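Local coordinates for glutamate--tRNA ligase (Elizabethkingia anophelis, PDB 6B1Z), which probably attaches glutamate to its cognate tRNA in an ATP-dependent reaction, as a class I glutamyl-tRNA synthetase, at residues G61-I66 with P89-E94; P77-S80 with G85-A88. All blocks are in the same frame, centred on the assembly; numbering follows the deposited sequence.

Both contacts belong to the class I catalytic region of the synthetase and lie on the same side of the chain's centre, with their own centres about 12 Å apart. Contact 2 is nested inside contact 1 along the chain: helix 62-73 begins in 61-66, the loop beyond it supplies 77-80, 85-88 and then 89-94, and helix 96-106 follows. Contact 1 thus closes a loop of the chain, and contact 2 closes a shorter one within it. Tyr90 joins the two: its OH lies 2.6 Å from Glu79 OE1, a probable hydrogen bond. Backbone bonds from Asp78 and Glu79 to strand 45-48, and from Tyr90 and Gln92 to Ile50, hold this loop against that strand and the residues just after it.

Contact 1 of 2, residues G61-I66 with P89-E94; sequences GSEEYI and PYRQSE
The flat guanidinium of Arg91 meets carboxylates at its edge: Glu63 on the side of NE and NH2, Glu94 at NH1. Together the three residues form a surface salt-bridge network that ties the first turn of helix 62-73 to the loop before helix 96-106. Arg91 takes Glu63 side-on, one nitrogen to each oxygen. Arg91 NE donates to the syn lone pair of Glu63 OE1 at 2.9 Å (N-H...O 162°), while Arg91 NH2 meets Glu63 OE2, also at 2.9 Å, on its syn side but tilted from the carboxylate plane. The two planes are 33° apart, so the paired groups are twisted rather than coplanar. With CA atoms of Glu63 and Arg91 9.9 Å apart, only long side chains can span the gap. Glu63 does so with CG anti to its backbone N (chi1 179°) and an extended chain; Arg91 is extended from CG to NE. Near the N-terminal end of the helix, the negative charge of Glu63 is probably also favoured by the helix dipole. Two bonds from Glu63 and a third from Glu94 limit rotation of the guanidinium. Arg91 NH1 donates that third bond to Glu94 OE2 at 3.1 Å, almost exactly in the guanidinium plane.

Contact 2 of 2, residues P77-S80 with G85-A88; sequences PDES and GPYA
Van der Waals packing joins the side chain of Glu79 to Pro86 and Tyr87. The carboxyl carbon Glu79 CD lies 3.6 Å from Pro86 CD, and the two side chains cross at about a right angle. Glu79 OE1 comes to the edge of the Tyr87 ring, near its plane, 3.9 Å from Tyr87 CD2. Pro86 CB lies over one face of that ring, offset toward the rim, so the proline touches both neighbours. Closeness of the backbones selects Gly85: its CA is 4.9 Å from Glu79 CA, where a side chain would collide with Glu79 CG, and its backbone conformation would in any case press a side chain against the preceding carbonyl O. Hydrogen bonding within the segments is slight: Gly85 to Ala88 form a type I beta turn, with Pro86 suited to its second position and a weak bond from Ala88 N to Gly85 O at 3.4 Å. The polar interactions of buried Glu79 lie elsewhere: OE1 is hydrogen-bonded to Tyr90 OH, and OE2 forms a salt bridge with Arg13. Its CG stands anti to the carbonyl carbon (chi1 -59°), directing the extended chain across the proline. Between helices 62-73 and 96-106, the loop lies against strand 45-48, where Pro77 and Ser80 touch Leu48 and Glu79 packs on Ile47.

Contact 1 of 2, residues G61-I66 with P89-E94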
ATOM      1  N   GLY A  61      13.443  12.252  -2.776  1.00 39.70           N
ATOM      2  CA  GLY A  61      12.709  11.849  -1.597  1.00 42.55           C
ATOM      3  C   GLY A  61      12.135  10.448  -1.632  1.00 44.46           C
ATOM      4  O   GLY A  61      11.500  10.035  -0.651  1.00 36.15           O
ATOM      5  N   SER A  62      12.340   9.697  -2.716  1.00 38.76           N
ATOM      6  CA  SER A  62      11.698   8.390  -2.835  1.00 31.49           C
ATOM      7  C   SER A  62      12.304   7.372  -1.878  1.00 30.09           C
ATOM      8  O   SER A  62      11.583   6.557  -1.296  1.00 25.56           O
ATOM      9  CB  SER A  62      11.789   7.878  -4.267  1.00 37.37           C
ATOM     10  OG  SER A  62      11.082   8.708  -5.168  1.00 37.46           O
ATOM     11  N   GLU A  63      13.629   7.377  -1.724  1.00 29.04           N
ATOM     12  CA  GLU A  63      14.237   6.482  -0.750  1.00 28.42           C
ATOM     13  C   GLU A  63      13.733   6.795   0.652  1.00 21.20           C
ATOM     14  O   GLU A  63      13.379   5.878   1.410  1.00 22.26           O
ATOM     15  CB  GLU A  63      15.761   6.586  -0.810  1.00 27.28           C
ATOM     16  CG  GLU A  63      16.451   5.696   0.210  1.00 25.28           C
ATOM     17  CD  GLU A  63      17.958   5.764   0.098  1.00 26.90           C
ATOM     18  OE1 GLU A  63      18.457   5.724  -1.047  1.00 26.74           O
ATOM     19  OE2 GLU A  63      18.628   5.891   1.145  1.00 33.15           O
ATOM     20  N   GLU A  64      13.683   8.088   0.999  1.00 27.51           N
ATOM     21  CA  GLU A  64      13.147   8.503   2.291  1.00 27.17           C
ATOM     22  C   GLU A  64      11.692   8.072   2.441  1.00 24.43           C
ATOM     23  O   GLU A  64      11.292   7.574   3.498  1.00 24.73           O
ATOM     24  CB  GLU A  64      13.280  10.019   2.450  1.00 32.75           C
ATOM     25  CG  GLU A  64      14.725  10.526   2.530  1.00 41.16           C
ATOM     26  CD  GLU A  64      15.350  10.821   1.166  1.00 50.89           C
ATOM     27  OE1 GLU A  64      14.997  10.158   0.166  1.00 44.87           O
ATOM     28  OE2 GLU A  64      16.202  11.732   1.099  1.00 56.60           O
ATOM     29  N   TYR A  65      10.893   8.236   1.385  1.00 23.36           N
ATOM     30  CA  TYR A  65       9.507   7.765   1.413  1.00 23.82           C
ATOM     31  C   TYR A  65       9.425   6.273   1.741  1.00 21.66           C
ATOM     32  O   TYR A  65       8.606   5.843   2.567  1.00 20.40           O
ATOM     33  CB  TYR A  65       8.837   8.061   0.063  1.00 23.03           C
ATOM     34  CG  TYR A  65       7.359   7.724   0.010  1.00 21.55           C
ATOM     35  CD1 TYR A  65       6.928   6.398  -0.119  1.00 20.54           C
ATOM     36  CD2 TYR A  65       6.408   8.728   0.075  1.00 22.49           C
ATOM     37  CE1 TYR A  65       5.587   6.090  -0.150  1.00 18.27           C
ATOM     38  CE2 TYR A  65       5.056   8.429   0.034  1.00 22.58           C
ATOM     39  CZ  TYR A  65       4.660   7.111  -0.078  1.00 19.35           C
ATOM     40  OH  TYR A  65       3.319   6.809  -0.124  1.00 21.32           O
ATOM     41  N   ILE A  66      10.235   5.458   1.060  1.00 17.63           N
ATOM     42  CA  ILE A  66      10.219   4.020   1.284  1.00 16.05           C
ATOM     43  C   ILE A  66      10.548   3.699   2.735  1.00 16.50           C
ATOM     44  O   ILE A  66       9.847   2.915   3.386  1.00 18.19           O
ATOM     45  CB  ILE A  66      11.202   3.327   0.324  1.00 20.90           C
ATOM     46  CG1 ILE A  66      10.695   3.449  -1.112  1.00 21.59           C
ATOM     47  CG2 ILE A  66      11.404   1.869   0.740  1.00 23.49           C
ATOM     48  CD1 ILE A  66      11.826   3.310  -2.155  1.00 21.34           C
ATOM     49  N   PRO A  89      27.748  -1.336  -1.033  1.00 20.83           N
ATOM     50  CA  PRO A  89      26.609  -0.407  -0.992  1.00 19.73           C
ATOM     51  C   PRO A  89      25.271  -1.048  -1.320  1.00 17.63           C
ATOM     52  O   PRO A  89      25.172  -1.909  -2.193  1.00 18.99           O
ATOM     53  CB  PRO A  89      26.956   0.633  -2.067  1.00 23.16           C
ATOM     54  CG  PRO A  89      28.435   0.483  -2.306  1.00 22.57           C
ATOM     55  CD  PRO A  89      28.693  -0.987  -2.111  1.00 20.90           C
ATOM     56  N   TYR A  90      24.234  -0.598  -0.622  1.00 16.77           N
ATOM     57  CA  TYR A  90      22.882  -1.062  -0.903  1.00 15.99           C
ATOM     58  C   TYR A  90      22.136  -0.128  -1.846  1.00 17.49           C
ATOM     59  O   TYR A  90      20.921  -0.275  -2.004  1.00 19.79           O
ATOM     60  CB  TYR A  90      22.103  -1.265   0.410  1.00 17.48           C
ATOM     61  CG  TYR A  90      22.660  -2.438   1.186  1.00 16.19           C
ATOM     62  CD1 TYR A  90      22.267  -3.735   0.887  1.00 17.07           C
ATOM     63  CD2 TYR A  90      23.625  -2.243   2.189  1.00 19.61           C
ATOM     64  CE1 TYR A  90      22.806  -4.822   1.566  1.00 17.86           C
ATOM     65  CE2 TYR A  90      24.172  -3.325   2.874  1.00 18.85           C
ATOM     66  CZ  TYR A  90      23.747  -4.605   2.566  1.00 17.64           C
ATOM     67  OH  TYR A  90      24.280  -5.683   3.227  1.00 18.10           O
ATOM     68  N   ARG A  91      22.832   0.814  -2.481  1.00 17.15           N
ATOM     69  CA  ARG A  91      22.299   1.558  -3.623  1.00 17.04           C
ATOM     70  C   ARG A  91      23.048   1.129  -4.872  1.00 17.74           C
ATOM     71  O   ARG A  91      24.283   1.132  -4.893  1.00 18.21           O
ATOM     72  CB  ARG A  91      22.446   3.068  -3.450  1.00 19.27           C
ATOM     73  CG  ARG A  91      21.785   3.640  -2.235  1.00 19.43           C
ATOM     74  CD  ARG A  91      21.945   5.143  -2.254  1.00 22.50           C
ATOM     75  NE  ARG A  91      21.309   5.777  -1.101  1.00 24.76           N
ATOM     76  CZ  ARG A  91      21.942   6.563  -0.242  1.00 21.68           C
ATOM     77  NH1 ARG A  91      23.233   6.840  -0.414  1.00 29.00           N
ATOM     78  NH2 ARG A  91      21.286   7.112   0.785  1.00 22.88           N
ATOM     79  N   GLN A  92      22.302   0.766  -5.917  1.00 17.63           N
ATOM     80  CA  GLN A  92      22.948   0.245  -7.120  1.00 16.50           C
ATOM     81  C   GLN A  92      23.784   1.307  -7.828  1.00 16.95           C
ATOM     82  O   GLN A  92      24.791   0.968  -8.478  1.00 18.83           O
ATOM     83  CB  GLN A  92      21.883  -0.346  -8.044  1.00 18.93           C
ATOM     84  CG  GLN A  92      21.269  -1.619  -7.449  1.00 17.73           C
ATOM     85  CD  GLN A  92      20.391  -2.371  -8.422  1.00 18.69           C
ATOM     86  OE1 GLN A  92      19.523  -1.791  -9.070  1.00 21.48           O
ATOM     87  NE2 GLN A  92      20.595  -3.672  -8.503  1.00 17.83           N
ATOM     88  N   SER A  93      23.423   2.592  -7.697  1.00 17.42           N
ATOM     89  CA  SER A  93      24.225   3.656  -8.303  1.00 21.49           C
ATOM     90  C   SER A  93      25.649   3.697  -7.756  1.00 19.52           C
ATOM     91  O   SER A  93      26.528   4.302  -8.380  1.00 23.69           O
ATOM     92  CB  SER A  93      23.566   5.024  -8.099  1.00 23.29           C
ATOM     93  OG  SER A  93      23.505   5.391  -6.727  1.00 25.26           O
ATOM     94  N   GLU A  94      25.895   3.051  -6.619  1.00 19.23           N
ATOM     95  CA  GLU A  94      27.181   3.097  -5.946  1.00 19.30           C
ATOM     96  C   GLU A  94      27.996   1.828  -6.152  1.00 19.48           C
ATOM     97  O   GLU A  94      29.035   1.657  -5.499  1.00 20.15           O
ATOM     98  CB  GLU A  94      26.952   3.365  -4.457  1.00 19.97           C
ATOM     99  CG  GLU A  94      26.331   4.739  -4.229  1.00 22.45           C
ATOM    100  CD  GLU A  94      25.896   4.967  -2.797  1.00 35.61           C
ATOM    101  OE1 GLU A  94      26.125   4.067  -1.969  1.00 36.93           O
ATOM    102  OE2 GLU A  94      25.322   6.042  -2.507  1.00 29.54           O
TER

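Contact 2 of 2, residues P77-S80 with G85-A88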
ATOM      1  N   PRO A  77      14.255  -2.904   7.543  1.00 23.76           N
ATOM      2  CA  PRO A  77      15.231  -3.812   6.937  1.00 20.19           C
ATOM      3  C   PRO A  77      16.405  -4.113   7.859  1.00 18.45           C
ATOM      4  O   PRO A  77      16.862  -3.265   8.630  1.00 23.18           O
ATOM      5  CB  PRO A  77      15.694  -3.048   5.690  1.00 21.64           C
ATOM      6  CG  PRO A  77      14.578  -2.078   5.403  1.00 21.44           C
ATOM      7  CD  PRO A  77      14.045  -1.690   6.737  1.00 24.51           C
ATOM      8  N   ASP A  78      16.910  -5.338   7.737  1.00 20.23           N
ATOM      9  CA  ASP A  78      18.126  -5.733   8.446  1.00 20.53           C
ATOM     10  C   ASP A  78      19.379  -5.153   7.801  1.00 20.22           C
ATOM     11  O   ASP A  78      20.386  -4.921   8.489  1.00 22.73           O
ATOM     12  CB  ASP A  78      18.226  -7.263   8.472  1.00 19.84           C
ATOM     13  CG  ASP A  78      17.070  -7.910   9.200  1.00 24.84           C
ATOM     14  OD1 ASP A  78      16.830  -7.547  10.376  1.00 26.43           O
ATOM     15  OD2 ASP A  78      16.383  -8.762   8.601  1.00 23.96           O
ATOM     16  N   GLU A  79      19.337  -4.944   6.486  1.00 19.75           N
ATOM     17  CA  GLU A  79      20.427  -4.388   5.693  1.00 17.06           C
ATOM     18  C   GLU A  79      19.810  -3.373   4.744  1.00 20.86           C
ATOM     19  O   GLU A  79      18.769  -3.653   4.150  1.00 18.85           O
ATOM     20  CB  GLU A  79      21.162  -5.486   4.907  1.00 17.96           C
ATOM     21  CG  GLU A  79      21.752  -6.563   5.819  1.00 18.78           C
ATOM     22  CD  GLU A  79      22.305  -7.768   5.085  1.00 18.88           C
ATOM     23  OE1 GLU A  79      22.700  -7.663   3.895  1.00 19.01           O
ATOM     24  OE2 GLU A  79      22.362  -8.843   5.730  1.00 22.23           O
ATOM     25  N   SER A  80      20.426  -2.186   4.638  1.00 17.77           N
ATOM     26  CA  SER A  80      19.854  -1.085   3.864  1.00 18.47           C
ATOM     27  C   SER A  80      20.873   0.043   3.781  1.00 20.04           C
ATOM     28  O   SER A  80      21.884   0.016   4.493  1.00 19.27           O
ATOM     29  CB  SER A  80      18.563  -0.573   4.515  1.00 17.32           C
ATOM     30  OG  SER A  80      18.867   0.045   5.754  1.00 20.23           O
ATOM     31  N   GLY A  85      25.337  -2.845   6.253  1.00 19.51           N
ATOM     32  CA  GLY A  85      25.292  -4.284   6.161  1.00 19.03           C
ATOM     33  C   GLY A  85      26.524  -4.835   5.484  1.00 19.13           C
ATOM     34  O   GLY A  85      27.339  -4.095   4.932  1.00 20.85           O
ATOM     35  N   PRO A  86      26.655  -6.166   5.471  1.00 20.71           N
ATOM     36  CA  PRO A  86      27.897  -6.795   4.989  1.00 26.02           C
ATOM     37  C   PRO A  86      28.119  -6.710   3.485  1.00 21.06           C
ATOM     38  O   PRO A  86      29.241  -6.983   3.035  1.00 23.81           O
ATOM     39  CB  PRO A  86      27.739  -8.256   5.435  1.00 26.63           C
ATOM     40  CG  PRO A  86      26.249  -8.459   5.518  1.00 29.39           C
ATOM     41  CD  PRO A  86      25.690  -7.144   6.000  1.00 24.71           C
ATOM     42  N   TYR A  87      27.104  -6.354   2.697  1.00 18.83           N
ATOM     43  CA  TYR A  87      27.224  -6.314   1.244  1.00 19.77           C
ATOM     44  C   TYR A  87      26.982  -4.913   0.697  1.00 20.31           C
ATOM     45  O   TYR A  87      26.581  -4.750  -0.454  1.00 21.71           O
ATOM     46  CB  TYR A  87      26.278  -7.322   0.590  1.00 20.45           C
ATOM     47  CG  TYR A  87      26.541  -8.721   1.085  1.00 21.05           C
ATOM     48  CD1 TYR A  87      27.691  -9.402   0.697  1.00 23.40           C
ATOM     49  CD2 TYR A  87      25.682  -9.336   1.981  1.00 22.43           C
ATOM     50  CE1 TYR A  87      27.958 -10.664   1.164  1.00 28.41           C
ATOM     51  CE2 TYR A  87      25.946 -10.607   2.460  1.00 28.68           C
ATOM     52  CZ  TYR A  87      27.088 -11.263   2.039  1.00 30.46           C
ATOM     53  OH  TYR A  87      27.374 -12.527   2.496  1.00 33.46           O
ATOM     54  N   ALA A  88      27.250  -3.892   1.508  1.00 18.55           N
ATOM     55  CA  ALA A  88      27.125  -2.527   1.043  1.00 19.64           C
ATOM     56  C   ALA A  88      28.075  -2.286  -0.131  1.00 20.61           C
ATOM     57  O   ALA A  88      29.129  -2.923  -0.226  1.00 23.48           O
ATOM     58  CB  ALA A  88      27.432  -1.565   2.189  1.00 20.36           C
TER